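Local coordinates for enoyl-[acyl-carrier-protein] reductase [FMN] (Thermotoga maritima, PDB 5GVJ) that probably reduces the enoyl group carried on acyl carrier protein in fatty-acid synthesis, as an FMN-dependent enoyl reductase that uses NADH, at residues A56-E59 with L60-T64; T102-I105 with R106-K109; H205-Y208 with K209-I212. The protein carries 1 engineered substitution. One frame throughout, in Å; residues are numbered along the deposited sequence.

Contact 1 (A56-E59 with L60-T64); sequences AISE and LRQKT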
loop_
_atom_site.group_PDB
_atom_site.type_symbol
_atom_site.label_atom_id
_atom_site.label_comp_id
_atom_site.label_asym_id
_atom_site.label_seq_id
_atom_site.Cartn_x
_atom_site.Cartn_y
_atom_site.Cartn_z
ATOM N N ALA A 56 31.617 -0.842 14.521
ATOM C CA ALA A 56 30.354 -1.540 14.360
ATOM C C ALA A 56 30.528 -2.776 13.495
ATOM O O ALA A 56 30.041 -3.861 13.839
ATOM C CB ALA A 56 29.314 -0.594 13.756
ATOM N N ILE A 57 31.257 -2.638 12.384
ATOM C CA ILE A 57 31.467 -3.779 11.501
ATOM C C ILE A 57 32.240 -4.865 12.230
ATOM O O ILE A 57 31.911 -6.053 12.135
ATOM C CB ILE A 57 32.187 -3.335 10.215
ATOM C CG1 ILE A 57 31.284 -2.399 9.401
ATOM C CG2 ILE A 57 32.589 -4.554 9.397
ATOM C CD1 ILE A 57 32.003 -1.713 8.251
ATOM N N SER A 58 33.265 -4.468 12.990
ATOM C CA SER A 58 34.066 -5.439 13.728
ATOM C C SER A 58 33.223 -6.212 14.734
ATOM O O SER A 58 33.340 -7.441 14.837
ATOM C CB SER A 58 35.224 -4.736 14.436
ATOM O OG SER A 58 36.056 -5.701 15.052
ATOM N N GLU A 59 32.360 -5.525 15.476
ATOM C CA GLU A 59 31.611 -6.269 16.484
ATOM C C GLU A 59 30.542 -7.150 15.863
ATOM O O GLU A 59 30.232 -8.207 16.416
ATOM C CB GLU A 59 31.012 -5.339 17.536
ATOM C CG GLU A 59 30.312 -4.111 17.059
ATOM C CD GLU A 59 30.110 -3.128 18.204
ATOM O OE1 GLU A 59 31.124 -2.649 18.762
ATOM O OE2 GLU A 59 28.945 -2.869 18.570
ATOM N N LEU A 60 29.980 -6.764 14.706
ATOM C CA LEU A 60 29.072 -7.685 14.026
ATOM C C LEU A 60 29.795 -8.963 13.621
ATOM O O LEU A 60 29.276 -10.069 13.820
ATOM C CB LEU A 60 28.425 -7.016 12.800
ATOM C CG LEU A 60 27.443 -7.894 12.013
ATOM C CD1 LEU A 60 26.327 -7.057 11.407
ATOM C CD2 LEU A 60 28.140 -8.678 10.905
ATOM N N ARG A 61 30.997 -8.831 13.042
ATOM C CA ARG A 61 31.737 -10.007 12.586
ATOM C C ARG A 61 32.252 -10.873 13.733
ATOM O O ARG A 61 32.554 -12.054 13.515
ATOM C CB ARG A 61 32.900 -9.571 11.693
ATOM C CG ARG A 61 32.459 -9.226 10.267
ATOM C CD ARG A 61 33.616 -8.709 9.429
ATOM N NE ARG A 61 33.253 -8.654 8.022
ATOM C CZ ARG A 61 33.727 -7.753 7.166
ATOM N NH1 ARG A 61 34.569 -6.819 7.584
ATOM N NH2 ARG A 61 33.334 -7.775 5.898
ATOM N N GLN A 62 32.377 -10.324 14.942
ATOM C CA GLN A 62 32.658 -11.173 16.093
ATOM C C GLN A 62 31.495 -12.104 16.412
ATOM O O GLN A 62 31.710 -13.166 17.008
ATOM C CB GLN A 62 32.996 -10.313 17.314
ATOM C CG GLN A 62 34.284 -9.518 17.125
ATOM C CD GLN A 62 34.557 -8.561 18.259
ATOM O OE1 GLN A 62 33.875 -8.580 19.279
ATOM N NE2 GLN A 62 35.566 -7.709 18.082
ATOM N N LYS A 63 30.276 -11.750 16.011
ATOM C CA LYS A 63 29.113 -12.588 16.272
ATOM C C LYS A 63 28.747 -13.513 15.112
ATOM O O LYS A 63 28.400 -14.673 15.345
ATOM C CB LYS A 63 27.904 -11.715 16.617
ATOM C CG LYS A 63 27.976 -11.046 17.985
ATOM C CD LYS A 63 26.820 -10.071 18.146
ATOM C CE LYS A 63 26.485 -9.788 19.602
ATOM N NZ LYS A 63 27.545 -8.955 20.231
ATOM N N THR A 64 28.800 -13.048 13.864
ATOM C CA THR A 64 28.366 -13.875 12.745
ATOM C C THR A 64 29.330 -13.759 11.570
ATOM O O THR A 64 29.901 -12.696 11.312
ATOM C CB THR A 64 26.958 -13.489 12.273
ATOM O OG1 THR A 64 26.558 -14.354 11.202
ATOM C CG2 THR A 64 26.950 -12.051 11.769
HETATM O O HOH W 1 29.684 -8.473 18.900
#

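Contact 2 (T102-I105 with R106-K109); sequences TKYI and RELK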
loop_
_atom_site.group_PDB
_atom_site.type_symbol
_atom_site.label_atom_id
_atom_site.label_comp_id
_atom_site.label_asym_id
_atom_site.label_seq_id
_atom_site.Cartn_x
_atom_site.Cartn_y
_atom_site.Cartn_z
ATOM N N THR A 102 24.297 7.369 -7.329
ATOM C CA THR A 102 24.972 6.948 -8.551
ATOM C C THR A 102 26.475 7.160 -8.459
ATOM O O THR A 102 27.257 6.331 -8.936
ATOM C CB THR A 102 24.400 7.712 -9.747
ATOM O OG1 THR A 102 23.057 7.272 -9.999
ATOM C CG2 THR A 102 25.262 7.501 -10.988
ATOM N N LYS A 103 26.900 8.254 -7.822
ATOM C CA LYS A 103 28.318 8.596 -7.795
ATOM C C LYS A 103 29.161 7.543 -7.087
ATOM O O LYS A 103 30.379 7.500 -7.290
ATOM C CB LYS A 103 28.523 9.952 -7.114
ATOM C CG LYS A 103 28.342 9.920 -5.595
ATOM C CD LYS A 103 28.289 11.326 -5.001
ATOM C CE LYS A 103 29.550 12.121 -5.330
ATOM N NZ LYS A 103 30.774 11.615 -4.620
ATOM N N TYR A 104 28.552 6.694 -6.260
ATOM C CA TYR A 104 29.310 5.689 -5.523
ATOM C C TYR A 104 29.190 4.287 -6.094
ATOM O O TYR A 104 29.964 3.407 -5.698
ATOM C CB TYR A 104 28.841 5.625 -4.070
ATOM C CG TYR A 104 28.984 6.896 -3.289
ATOM C CD1 TYR A 104 30.220 7.506 -3.136
ATOM C CD2 TYR A 104 27.884 7.465 -2.669
ATOM C CE1 TYR A 104 30.350 8.665 -2.404
ATOM C CE2 TYR A 104 28.001 8.616 -1.933
ATOM C CZ TYR A 104 29.236 9.214 -1.796
ATOM O OH TYR A 104 29.346 10.366 -1.048
ATOM N N ILE A 105 28.212 4.042 -6.967
ATOM C CA ILE A 105 27.879 2.670 -7.339
ATOM C C ILE A 105 29.092 1.962 -7.931
ATOM O O ILE A 105 29.423 0.831 -7.549
ATOM C CB ILE A 105 26.690 2.653 -8.317
ATOM C CG1 ILE A 105 25.445 3.247 -7.655
ATOM C CG2 ILE A 105 26.447 1.242 -8.828
ATOM C CD1 ILE A 105 24.227 3.210 -8.550
ATOM N N ARG A 106 29.776 2.620 -8.870
ATOM C CA ARG A 106 30.844 1.958 -9.615
ATOM C C ARG A 106 31.982 1.504 -8.703
ATOM O O ARG A 106 32.451 0.363 -8.802
ATOM C CB ARG A 106 31.378 2.886 -10.702
ATOM C CG ARG A 106 32.593 2.339 -11.399
ATOM C CD ARG A 106 33.327 3.438 -12.154
ATOM N NE ARG A 106 34.438 2.848 -12.873
ATOM C CZ ARG A 106 34.875 3.315 -14.036
ATOM N NH1 ARG A 106 34.273 4.368 -14.594
ATOM N NH2 ARG A 106 35.904 2.737 -14.650
ATOM N N GLU A 107 32.458 2.383 -7.819
ATOM C CA GLU A 107 33.597 1.985 -6.991
ATOM C C GLU A 107 33.212 0.880 -6.018
ATOM O O GLU A 107 34.026 -0.004 -5.718
ATOM C CB GLU A 107 34.171 3.190 -6.245
ATOM C CG GLU A 107 33.264 3.800 -5.186
ATOM C CD GLU A 107 33.808 5.124 -4.672
ATOM O OE1 GLU A 107 34.942 5.132 -4.140
ATOM O OE2 GLU A 107 33.110 6.158 -4.831
ATOM N N LEU A 108 31.970 0.896 -5.535
ATOM C CA LEU A 108 31.505 -0.195 -4.688
ATOM C C LEU A 108 31.450 -1.496 -5.476
ATOM O O LEU A 108 31.950 -2.532 -5.024
ATOM C CB LEU A 108 30.136 0.158 -4.099
ATOM C CG LEU A 108 30.212 1.151 -2.934
ATOM C CD1 LEU A 108 28.844 1.705 -2.582
ATOM C CD2 LEU A 108 30.856 0.517 -1.711
ATOM N N LYS A 109 30.875 -1.454 -6.678
ATOM C CA LYS A 109 30.731 -2.673 -7.462
ATOM C C LYS A 109 32.071 -3.196 -7.948
ATOM O O LYS A 109 32.297 -4.410 -7.953
ATOM C CB LYS A 109 29.809 -2.429 -8.642
ATOM C CG LYS A 109 28.366 -2.558 -8.280
ATOM C CD LYS A 109 27.568 -2.560 -9.535
ATOM C CE LYS A 109 27.780 -3.842 -10.311
ATOM N NZ LYS A 109 26.851 -3.935 -11.459
HETATM O O HOH W 2 29.165 5.252 -10.164
HETATM O O HOH W 3 32.016 5.280 -7.666
#

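Contact 3 (H205-Y208 with K209-I212); sequences HPVY and KEKI. With NA (sodium ion), chain C.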
loop_
_atom_site.group_PDB
_atom_site.type_symbol
_atom_site.label_atom_id
_atom_site.label_comp_id
_atom_site.label_asym_id
_atom_site.label_seq_id
_atom_site.Cartn_x
_atom_site.Cartn_y
_atom_site.Cartn_z
ATOM N N HIS A 205 15.191 1.376 23.111
ATOM C CA HIS A 205 14.719 1.492 24.490
ATOM C C HIS A 205 13.415 0.715 24.676
ATOM O O HIS A 205 12.578 0.683 23.764
ATOM C CB HIS A 205 14.510 2.971 24.830
ATOM C CG HIS A 205 14.303 3.248 26.289
ATOM N ND1 HIS A 205 13.088 3.075 26.915
ATOM C CD2 HIS A 205 15.150 3.721 27.236
ATOM C CE1 HIS A 205 13.197 3.414 28.187
ATOM N NE2 HIS A 205 14.438 3.811 28.408
ATOM N N PRO A 206 13.210 0.067 25.833
ATOM C CA PRO A 206 11.956 -0.681 26.048
ATOM C C PRO A 206 10.696 0.117 25.752
ATOM O O PRO A 206 9.702 -0.460 25.295
ATOM C CB PRO A 206 12.039 -1.072 27.532
ATOM C CG PRO A 206 13.508 -1.180 27.803
ATOM C CD PRO A 206 14.143 -0.079 26.970
ATOM N N VAL A 207 10.712 1.431 25.979
ATOM C CA VAL A 207 9.532 2.254 25.712
ATOM C C VAL A 207 9.242 2.294 24.217
ATOM O O VAL A 207 8.077 2.297 23.788
ATOM C CB VAL A 207 9.741 3.668 26.280
ATOM C CG1 VAL A 207 8.722 4.620 25.707
ATOM C CG2 VAL A 207 9.659 3.640 27.801
ATOM N N TYR A 208 10.299 2.369 23.406
ATOM C CA TYR A 208 10.143 2.315 21.957
ATOM C C TYR A 208 9.406 1.047 21.553
ATOM O O TYR A 208 8.444 1.093 20.778
ATOM C CB TYR A 208 11.519 2.384 21.296
ATOM C CG TYR A 208 11.560 2.978 19.910
ATOM C CD1 TYR A 208 11.003 2.311 18.821
ATOM C CD2 TYR A 208 12.188 4.193 19.681
ATOM C CE1 TYR A 208 11.057 2.858 17.539
ATOM C CE2 TYR A 208 12.248 4.744 18.408
ATOM C CZ TYR A 208 11.681 4.073 17.341
ATOM O OH TYR A 208 11.746 4.621 16.080
ATOM N N LYS A 209 9.825 -0.094 22.105
ATOM C CA LYS A 209 9.166 -1.362 21.799
ATOM C C LYS A 209 7.711 -1.354 22.258
ATOM O O LYS A 209 6.812 -1.792 21.525
ATOM C CB LYS A 209 9.934 -2.514 22.447
ATOM C CG LYS A 209 11.347 -2.701 21.870
ATOM C CD LYS A 209 12.064 -3.881 22.511
ATOM C CE LYS A 209 13.531 -3.972 22.067
ATOM N NZ LYS A 209 14.176 -5.147 22.699
ATOM N N GLU A 210 7.457 -0.845 23.464
ATOM C CA GLU A 210 6.096 -0.832 23.989
ATOM C C GLU A 210 5.187 0.044 23.135
ATOM O O GLU A 210 4.010 -0.276 22.943
ATOM C CB GLU A 210 6.096 -0.341 25.442
ATOM C CG GLU A 210 6.804 -1.270 26.435
ATOM C CD GLU A 210 7.180 -0.578 27.754
ATOM O OE1 GLU A 210 7.905 -1.200 28.573
ATOM O OE2 GLU A 210 6.755 0.585 27.966
ATOM N N LYS A 211 5.705 1.169 22.636
ATOM C CA LYS A 211 4.878 2.041 21.808
ATOM C C LYS A 211 4.512 1.371 20.488
ATOM O O LYS A 211 3.382 1.519 20.008
ATOM C CB LYS A 211 5.586 3.376 21.567
ATOM C CG LYS A 211 5.648 4.232 22.826
ATOM C CD LYS A 211 4.236 4.619 23.262
ATOM C CE LYS A 211 4.118 4.718 24.787
ATOM N NZ LYS A 211 3.667 6.061 25.255
ATOM N N ILE A 212 5.439 0.618 19.896
ATOM C CA ILE A 212 5.133 -0.106 18.660
ATOM C C ILE A 212 4.030 -1.128 18.906
ATOM O O ILE A 212 3.066 -1.234 18.137
ATOM C CB ILE A 212 6.401 -0.774 18.104
ATOM C CG1 ILE A 212 7.388 0.289 17.598
ATOM C CG2 ILE A 212 6.043 -1.801 17.008
ATOM C CD1 ILE A 212 8.755 -0.280 17.204
HETATM NA NA NA C . 1.071 -2.443 17.509
HETATM O O HOH W 4 -1.201 -3.460 17.301
#

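Contact 1 (A56-E59 with L60-T64)
Ile57 and Arg61 lie side by side one turn apart on helix 50-63, which links strands 41-44 and 68-73 in a beta-alpha-beta unit of the TIM-barrel-like fold. Successive i to i+4 backbone bonds form the frame: Leu60 N donates to Ala56 O (3.0 Å) and Arg61 N to Ile57 O (3.1 Å, N-H...O 163°). The next, from Gln62 N to Ser58 O, is more bent at 143°, and Gln62 N also reaches Glu59 O weakly.

In the side-chain contact, the Ile57 CG2 methyl lies obliquely beside the guanidinium, 3.5 Å from Arg61 NH1. Arg61 CG stands anti to the carbonyl carbon (chi1 -79°), and the extended chain beyond it runs back along Ile57 to Glu89, whose carbonyl O takes a hydrogen bond from NH1. With an alanine here in place of the arginine, Glu89 O is likely to lose this donor and the Ile57 CG2 methyl the group that flanks it.

Leu60 turns to the buried side, against Ile43 and Phe68. In the last turn, Leu60 O accepts from both Lys63 N and Thr64 N. On the exposed side, one water bridges this turn, donating to Glu59 O at 2.6 Å and accepting from Lys63 NZ at 2.6 Å.

Contact 2 (T102-I105 with R106-K109)
Tyr104 and Glu107 run side by side and point the same way, the carboxylate plane turned 42° from that of the phenol ring. Glu107 OE2 meets the ring at its edge, in plane, 3.6 Å from Tyr104 CD1, while Lys103 CG lies over the centre of one face. Glu107 CG sits between its own backbone N and carbonyl carbon (chi1 67°), a rotamer that brings it to 3.4 Å from Tyr104 O and lets the extended chain carry the carboxylate back along the ring.

The same carboxylate shares a water with the backbone: the water donates to Lys103 O, accepts from Glu107 N and donates weakly to OE2. Thr102 O takes a direct bond from Ile105 N, while a second water spans the 4.5 Å from Thr102 O to Arg106 N. Direct i to i+4 bonds follow, Leu108 N to Tyr104 O at 3.2 Å and Lys109 N to Ile105 O at 2.8 Å.

Leu108 CD1 packs on Tyr104 CB (4.2 Å). Ile105 CG2 flanks Lys109 CD, whose chain bends at chi3 before NZ bonds to Gly132 O. These residues belong to helix 102-110, the crossover between parallel strands 93-97 and 114-119 in a beta-alpha-beta unit.

Contact 3 (H205-Y208 with K209-I212)
The Tyr208 ring receives Ile212 CD1 at its edge, in plane, 3.8 Å from Tyr208 CD1; the two side chains cross at a slant. With Tyr208 CG roughly anti to the backbone N (chi1 -152°), the ring meets that of Phe275, their planes about 40° apart. The His205 imidazole carries Pro206 CD over one face, offset toward the rim, and has Val207 CA at its edge. Its ND1 accepts from Val207 N at 3.0 Å in a nearly straight bond (169°), the donor close to the ring plane.

This is an N-cap: His205 precedes helix 206-214, and its ring nitrogen takes up an amide of the first turn. Lys209 N reaches His205 O only weakly; Glu210 N to Pro206 O and Lys211 N to Val207 O are both 2.9 Å. The extended Glu210 chain lies along the first turn, its CG 3.2 Å from Pro206 O. Lys209 extends away, and NZ donates to the carbonyls of Ser199 and Ser202.

Towards the C-terminal end, the sodium ion binds Ile212 O at 2.4 Å and a water at 2.5 Å; the carbonyl oxygens of Val213, Ala215, Ala281 and Ile284 complete its shell.

In the fold
Each contact follows a single helix, with Thr64 just past one and His205 capping another; all are partly buried and 18 to 20 Å from the centre of the chain. Contacts 1 and 2 belong to separate beta-alpha-beta units of the same parallel sheet, their centres about 24 Å apart. The first lies in the last turn or so of its helix, the second near the beginning of its own; each has a buried side and a water-bridged exposed side. Contact 3 lies about 37 Å from contact 2, centre to centre, across the chain's centre. It replaces water bridging with a histidine cap and a sodium ion, and Ile212 touches Thr194, which binds FMN in the cofactor-bound protein, whereas contact 2 is remote from such sites.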